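Leucyl-trna synthetase (Plasmodium falciparum, PDB 5FOC) charges tRNA(Leu) with leucine at the expense of ATP and, through the editing domain crystallised here, probably removes wrongly attached amino acids from the tRNA. Local coordinates at residues 135-140 and 255-260; 266-271 and 318-323. The protein carries 2 engineered substitutions. All coordinates share one frame; numbering follows the deposited sequence.

Contact 1: residues 135-140 and 255-260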
loop_
_atom_site.group_PDB
_atom_site.type_symbol
_atom_site.label_atom_id
_atom_site.label_comp_id
_atom_site.label_asym_id
_atom_site.label_seq_id
_atom_site.Cartn_x
_atom_site.Cartn_y
_atom_site.Cartn_z
ATOM N N GLY A 135 -6.837 9.906 -7.361
ATOM C CA GLY A 135 -8.056 9.742 -6.574
ATOM C C GLY A 135 -7.948 8.944 -5.298
ATOM O O GLY A 135 -8.958 8.641 -4.708
ATOM N N GLN A 136 -6.746 8.514 -4.917
ATOM C CA GLN A 136 -6.579 7.650 -3.769
ATOM C C GLN A 136 -7.079 8.374 -2.495
ATOM O O GLN A 136 -6.623 9.495 -2.269
ATOM C CB GLN A 136 -5.124 7.243 -3.577
ATOM C CG GLN A 136 -4.962 6.188 -2.517
ATOM C CD GLN A 136 -3.557 5.727 -2.274
ATOM O OE1 GLN A 136 -2.653 6.047 -3.037
ATOM N NE2 GLN A 136 -3.337 5.041 -1.149
ATOM N N ASN A 137 -7.982 7.746 -1.786
ATOM C CA ASN A 137 -8.509 8.339 -0.495
ATOM C C ASN A 137 -8.126 7.595 0.759
ATOM O O ASN A 137 -8.178 8.151 1.881
ATOM C CB ASN A 137 -10.003 8.671 -0.604
ATOM C CG ASN A 137 -10.892 7.513 -0.973
ATOM O OD1 ASN A 137 -10.432 6.552 -1.655
ATOM N ND2 ASN A 137 -12.167 7.594 -0.640
ATOM N N TYR A 138 -7.711 6.334 0.651
ATOM C CA TYR A 138 -7.280 5.505 1.728
ATOM C C TYR A 138 -6.204 4.539 1.235
ATOM O O TYR A 138 -5.878 4.553 0.019
ATOM C CB TYR A 138 -8.439 4.716 2.371
ATOM C CG TYR A 138 -9.427 5.623 3.011
ATOM C CD1 TYR A 138 -9.166 6.076 4.281
ATOM C CD2 TYR A 138 -10.550 6.082 2.358
ATOM C CE1 TYR A 138 -10.047 6.945 4.895
ATOM C CE2 TYR A 138 -11.465 6.932 2.974
ATOM C CZ TYR A 138 -11.161 7.397 4.256
ATOM O OH TYR A 138 -12.069 8.311 4.850
ATOM N N THR A 139 -5.624 3.824 2.171
ATOM C CA THR A 139 -4.692 2.737 1.878
ATOM C C THR A 139 -5.234 1.492 2.550
ATOM O O THR A 139 -5.521 1.464 3.716
ATOM C CB THR A 139 -3.280 3.095 2.422
ATOM O OG1 THR A 139 -2.778 4.230 1.717
ATOM C CG2 THR A 139 -2.339 1.895 2.344
ATOM N N PHE A 140 -5.398 0.407 1.798
ATOM C CA PHE A 140 -5.898 -0.815 2.375
ATOM C C PHE A 140 -4.797 -1.842 2.666
ATOM O O PHE A 140 -3.805 -1.959 1.901
ATOM C CB PHE A 140 -6.886 -1.542 1.458
ATOM C CG PHE A 140 -8.198 -0.870 1.227
ATOM C CD1 PHE A 140 -9.070 -0.572 2.287
ATOM C CD2 PHE A 140 -8.646 -0.654 -0.083
ATOM C CE1 PHE A 140 -10.345 -0.030 2.017
ATOM C CE2 PHE A 140 -9.887 -0.130 -0.342
ATOM C CZ PHE A 140 -10.737 0.211 0.716
ATOM N N VAL A 255 -2.911 -2.189 -0.970
ATOM C CA VAL A 255 -3.480 -1.569 -2.120
ATOM C C VAL A 255 -4.028 -0.157 -1.879
ATOM O O VAL A 255 -4.631 0.090 -0.851
ATOM C CB VAL A 255 -4.555 -2.451 -2.748
ATOM C CG1 VAL A 255 -3.948 -3.791 -3.196
ATOM C CG2 VAL A 255 -5.688 -2.704 -1.828
ATOM N N PRO A 256 -3.843 0.711 -2.854
ATOM C CA PRO A 256 -4.486 2.031 -2.808
ATOM C C PRO A 256 -5.972 1.876 -2.883
ATOM O O PRO A 256 -6.479 1.043 -3.663
ATOM C CB PRO A 256 -3.925 2.776 -4.021
ATOM C CG PRO A 256 -3.027 1.812 -4.733
ATOM C CD PRO A 256 -3.003 0.522 -4.050
ATOM N N CYS A 257 -6.726 2.615 -2.065
ATOM C CA CYS A 257 -8.151 2.686 -2.129
ATOM C C CYS A 257 -8.463 3.856 -3.056
ATOM O O CYS A 257 -8.060 5.002 -2.766
ATOM C CB CYS A 257 -8.761 2.954 -0.736
ATOM S SG CYS A 257 -10.532 3.195 -0.800
ATOM N N VAL A 258 -9.121 3.592 -4.191
ATOM C CA VAL A 258 -9.685 4.630 -5.031
ATOM C C VAL A 258 -11.154 4.361 -5.171
ATOM O O VAL A 258 -11.592 3.757 -6.158
ATOM C CB VAL A 258 -9.036 4.757 -6.429
ATOM C CG1 VAL A 258 -9.547 5.996 -7.181
ATOM C CG2 VAL A 258 -7.548 4.817 -6.304
ATOM N N SER A 259 -11.954 4.825 -4.221
ATOM C CA SER A 259 -13.342 4.403 -4.123
ATOM C C SER A 259 -14.243 4.902 -5.247
ATOM O O SER A 259 -15.269 4.275 -5.547
ATOM C CB SER A 259 -13.940 4.686 -2.759
ATOM O OG SER A 259 -13.847 6.077 -2.505
ATOM N N SER A 260 -13.831 5.962 -5.922
ATOM C CA SER A 260 -14.572 6.469 -7.066
ATOM C C SER A 260 -14.512 5.540 -8.255
ATOM O O SER A 260 -15.473 5.480 -8.967
ATOM C CB SER A 260 -14.040 7.838 -7.511
ATOM O OG SER A 260 -12.651 7.829 -7.700
#

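Contact 2: residues 266-271 and 318-323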
loop_
_atom_site.group_PDB
_atom_site.type_symbol
_atom_site.label_atom_id
_atom_site.label_comp_id
_atom_site.label_asym_id
_atom_site.label_seq_id
_atom_site.Cartn_x
_atom_site.Cartn_y
_atom_site.Cartn_z
ATOM N N TYR A 266 -14.831 0.810 -3.435
ATOM C CA TYR A 266 -16.096 1.419 -3.039
ATOM C C TYR A 266 -16.836 0.562 -2.018
ATOM O O TYR A 266 -17.351 1.056 -0.983
ATOM C CB TYR A 266 -16.998 1.657 -4.251
ATOM C CG TYR A 266 -18.218 2.430 -3.875
ATOM C CD1 TYR A 266 -18.178 3.816 -3.858
ATOM C CD2 TYR A 266 -19.383 1.802 -3.450
ATOM C CE1 TYR A 266 -19.291 4.563 -3.433
ATOM C CE2 TYR A 266 -20.494 2.539 -3.022
ATOM C CZ TYR A 266 -20.445 3.924 -3.024
ATOM O OH TYR A 266 -21.525 4.675 -2.616
ATOM N N ALA A 267 -16.948 -0.736 -2.339
ATOM C CA ALA A 267 -17.663 -1.687 -1.500
ATOM C C ALA A 267 -17.102 -1.750 -0.089
ATOM O O ALA A 267 -17.860 -1.767 0.887
ATOM C CB ALA A 267 -17.619 -3.075 -2.114
ATOM N N CYS A 268 -15.789 -1.791 0.007
ATOM C CA CYS A 268 -15.109 -1.964 1.292
ATOM C C CYS A 268 -15.282 -0.686 2.151
ATOM O O CYS A 268 -15.605 -0.758 3.358
ATOM C CB CYS A 268 -13.643 -2.277 1.088
ATOM S SG CYS A 268 -12.709 -2.520 2.588
ATOM N N LEU A 269 -15.068 0.452 1.504
ATOM C CA LEU A 269 -15.253 1.729 2.189
ATOM C C LEU A 269 -16.707 1.888 2.659
ATOM O O LEU A 269 -16.945 2.305 3.812
ATOM C CB LEU A 269 -14.767 2.894 1.311
ATOM C CG LEU A 269 -14.914 4.307 1.923
ATOM C CD1 LEU A 269 -14.239 4.431 3.305
ATOM C CD2 LEU A 269 -14.381 5.336 0.916
ATOM N N GLU A 270 -17.669 1.528 1.825
ATOM C CA GLU A 270 -19.083 1.552 2.182
ATOM C C GLU A 270 -19.416 0.639 3.377
ATOM O O GLU A 270 -20.183 1.029 4.225
ATOM C CB GLU A 270 -19.943 1.232 0.954
ATOM C CG GLU A 270 -21.443 1.131 1.186
ATOM C CD GLU A 270 -22.164 2.454 1.382
ATOM O OE1 GLU A 270 -21.523 3.529 1.448
ATOM O OE2 GLU A 270 -23.415 2.402 1.478
ATOM N N ASP A 271 -18.815 -0.560 3.454
ATOM C CA ASP A 271 -19.040 -1.479 4.586
ATOM C C ASP A 271 -18.459 -0.882 5.862
ATOM O O ASP A 271 -19.068 -0.938 6.934
ATOM C CB ASP A 271 -18.424 -2.867 4.317
ATOM C CG ASP A 271 -19.315 -3.762 3.478
ATOM O OD1 ASP A 271 -20.476 -3.456 3.215
ATOM O OD2 ASP A 271 -18.812 -4.796 2.995
ATOM N N SER A 318 -23.471 -6.768 -2.461
ATOM C CA SER A 318 -24.004 -6.817 -1.098
ATOM C C SER A 318 -23.023 -6.436 -0.016
ATOM O O SER A 318 -23.453 -6.008 1.039
ATOM C CB SER A 318 -24.593 -8.193 -0.820
ATOM O OG SER A 318 -25.664 -8.373 -1.721
ATOM N N SER A 319 -21.731 -6.607 -0.290
ATOM C CA SER A 319 -20.648 -6.349 0.632
ATOM C C SER A 319 -19.328 -6.454 -0.145
ATOM O O SER A 319 -19.298 -6.895 -1.320
ATOM C CB SER A 319 -20.620 -7.359 1.776
ATOM O OG SER A 319 -20.102 -8.611 1.292
ATOM N N TYR A 320 -18.224 -6.090 0.515
ATOM C CA TYR A 320 -16.917 -6.153 -0.137
ATOM C C TYR A 320 -16.427 -7.587 -0.227
ATOM O O TYR A 320 -15.427 -7.841 -0.869
ATOM C CB TYR A 320 -15.880 -5.214 0.494
ATOM C CG TYR A 320 -15.145 -5.709 1.721
ATOM C CD1 TYR A 320 -15.604 -5.440 3.024
ATOM C CD2 TYR A 320 -13.912 -6.322 1.594
ATOM C CE1 TYR A 320 -14.903 -5.890 4.133
ATOM C CE2 TYR A 320 -13.206 -6.767 2.675
ATOM C CZ TYR A 320 -13.689 -6.526 3.961
ATOM O OH TYR A 320 -12.943 -6.985 5.029
ATOM N N LYS A 321 -17.120 -8.497 0.447
ATOM C CA LYS A 321 -16.839 -9.932 0.357
ATOM C C LYS A 321 -17.826 -10.713 -0.509
ATOM O O LYS A 321 -17.751 -11.951 -0.567
ATOM C CB LYS A 321 -16.813 -10.510 1.774
ATOM C CG LYS A 321 -15.694 -9.917 2.630
ATOM C CD LYS A 321 -15.911 -10.113 4.125
ATOM C CE LYS A 321 -16.911 -9.110 4.653
ATOM N NZ LYS A 321 -17.037 -9.247 6.121
ATOM N N ASP A 322 -18.689 -10.014 -1.238
ATOM C CA ASP A 322 -19.598 -10.619 -2.240
ATOM C C ASP A 322 -18.785 -11.424 -3.271
ATOM O O ASP A 322 -17.846 -10.911 -3.871
ATOM C CB ASP A 322 -20.393 -9.483 -2.908
ATOM C CG ASP A 322 -21.611 -9.955 -3.678
ATOM O OD1 ASP A 322 -21.509 -10.976 -4.414
ATOM O OD2 ASP A 322 -22.674 -9.286 -3.581
ATOM N N VAL A 323 -19.158 -12.691 -3.484
ATOM C CA VAL A 323 -18.476 -13.553 -4.466
ATOM C C VAL A 323 -18.507 -13.028 -5.893
ATOM O O VAL A 323 -17.663 -13.417 -6.716
ATOM C CB VAL A 323 -19.042 -15.001 -4.465
ATOM C CG1 VAL A 323 -18.818 -15.663 -3.122
ATOM C CG2 VAL A 323 -20.503 -15.063 -4.926
HETATM O O HOH W 1 -22.526 -4.974 3.322
#

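Contact 1: residues 135-140 and 255-260
Two first torsions bring Cys257 and Phe140 together: SG of Cys257 stands anti to its backbone N (chi1 175°), and CG of Phe140 lies anti to the carbonyl carbon, beside the N (chi1 -68°). Both side chains lie on the sheet face that also carries Tyr138 and Val255. Cys257 CB sits over one face of the phenyl ring, 3.3 Å from Phe140 CE2. The sulfur comes in obliquely, with Cys257 SG 4.1 Å from the centroid of the Phe140 ring and 47° off its normal, a sulfur-aromatic contact. Val255 CG2 meets the same ring at its edge, while Tyr138 CB rests 3.6 Å from Cys257 CB.

The strands run antiparallel. Tyr138 with Cys257 and Phe140 with Val255 are hydrogen-bonded pairs; Pro256 faces Thr139 in the non-hydrogen-bonded pair between them, where a residue without N-H costs these two strands no bond. Tyr138 O is gripped from opposite faces of its carbonyl plane, by Cys257 N at 3.0 Å and by Gln136 NE2 at 2.8 Å. The amide thus tethered lies against proline, Gln136 CD reaching 3.4 Å from Pro256 CB. Just before strand 138-141, Asn137 N donates to Cys257 O (2.9 Å), and the Asn137 side chain continues the pairing to Ser259, ND2 donating to Ser259 OG (2.9 Å) and OD1 weakly accepting from Ser259 N.

On its far side strand 138-141 pairs with strand 238-242, and Tyr138 OH binds Gln289 O and Asn292 N. The buried amide of Asn137 carries the pairing beyond Cys257 while that of Gln136 gives Tyr138 O a second donor, so both find partners within the contact, beside an apolar thiol-aromatic face.

Contact 2: residues 266-271 and 318-323
Asp271 and Tyr320 make the direct polar link of this contact, where a helix carboxylate receives a loop N-H. Tyr320 N donates to Asp271 OD2 at 2.9 Å, meeting the oxygen on its syn side but 31° out of the carboxylate plane. The same Asp271 OD2 lies at the edge of the tyrosine ring, 3.3 Å from Tyr320 CD1, with the two planar groups turned 56° apart. The other oxygen works through a water, which donates both to Asp271 OD1 at 2.6 Å and to Ser318 O at 2.7 Å, so each carboxylate oxygen holds the loop.

Beside this grip the phenol ring is sandwiched. Cys268 SG, anti to its backbone N (chi1 -180°), stands over the ring centre, 4.0 Å from the Tyr320 centroid, in a sulfur-aromatic contact, while Lys321 CG covers the opposite face. At the root of the ring, Tyr320 CB presses on the helix backbone, 3.4 Å from Cys268 CA, and also touches Ala267 CB.

A second shell shapes the loop that presents Tyr320. Ser319 to Asp322 form a type I beta turn, within which Ser319 OG accepts from Lys321 N at 3.1 Å, an ST turn. Asp322 OD2 takes the N-H of Ser318, the residue before the turn, on its anti lone pair, closing the loop back on itself, and also makes a salt bridge to Lys324.

Farther out, Tyr320 OH bonds Thr244, just beyond strand 238-242. Helix 263-274 itself lies between the loop joining helices 307-314 and 325-339 on one side and strand 138-141, which Cys268 and Leu269 touch, on another.

Followed from the N terminus, the chain reaches contact 1 first: strand 138-141 pairs with strand 254-257, closing a loop of more than a hundred residues that includes strand 238-242. Only a few residues later helix 263-274 begins, and from it contact 2 closes a second, shorter loop running through helix 307-314. The two closures follow in series, neither enclosing nor crossing the other. They meet at the helix, however: Phe140 CE1 lies 3.5 Å from Cys268 SG, and Leu269 CD2 packs on Asn137 and Ser259. The helix therefore couples the main sheet to the loop preceding helix 325-339.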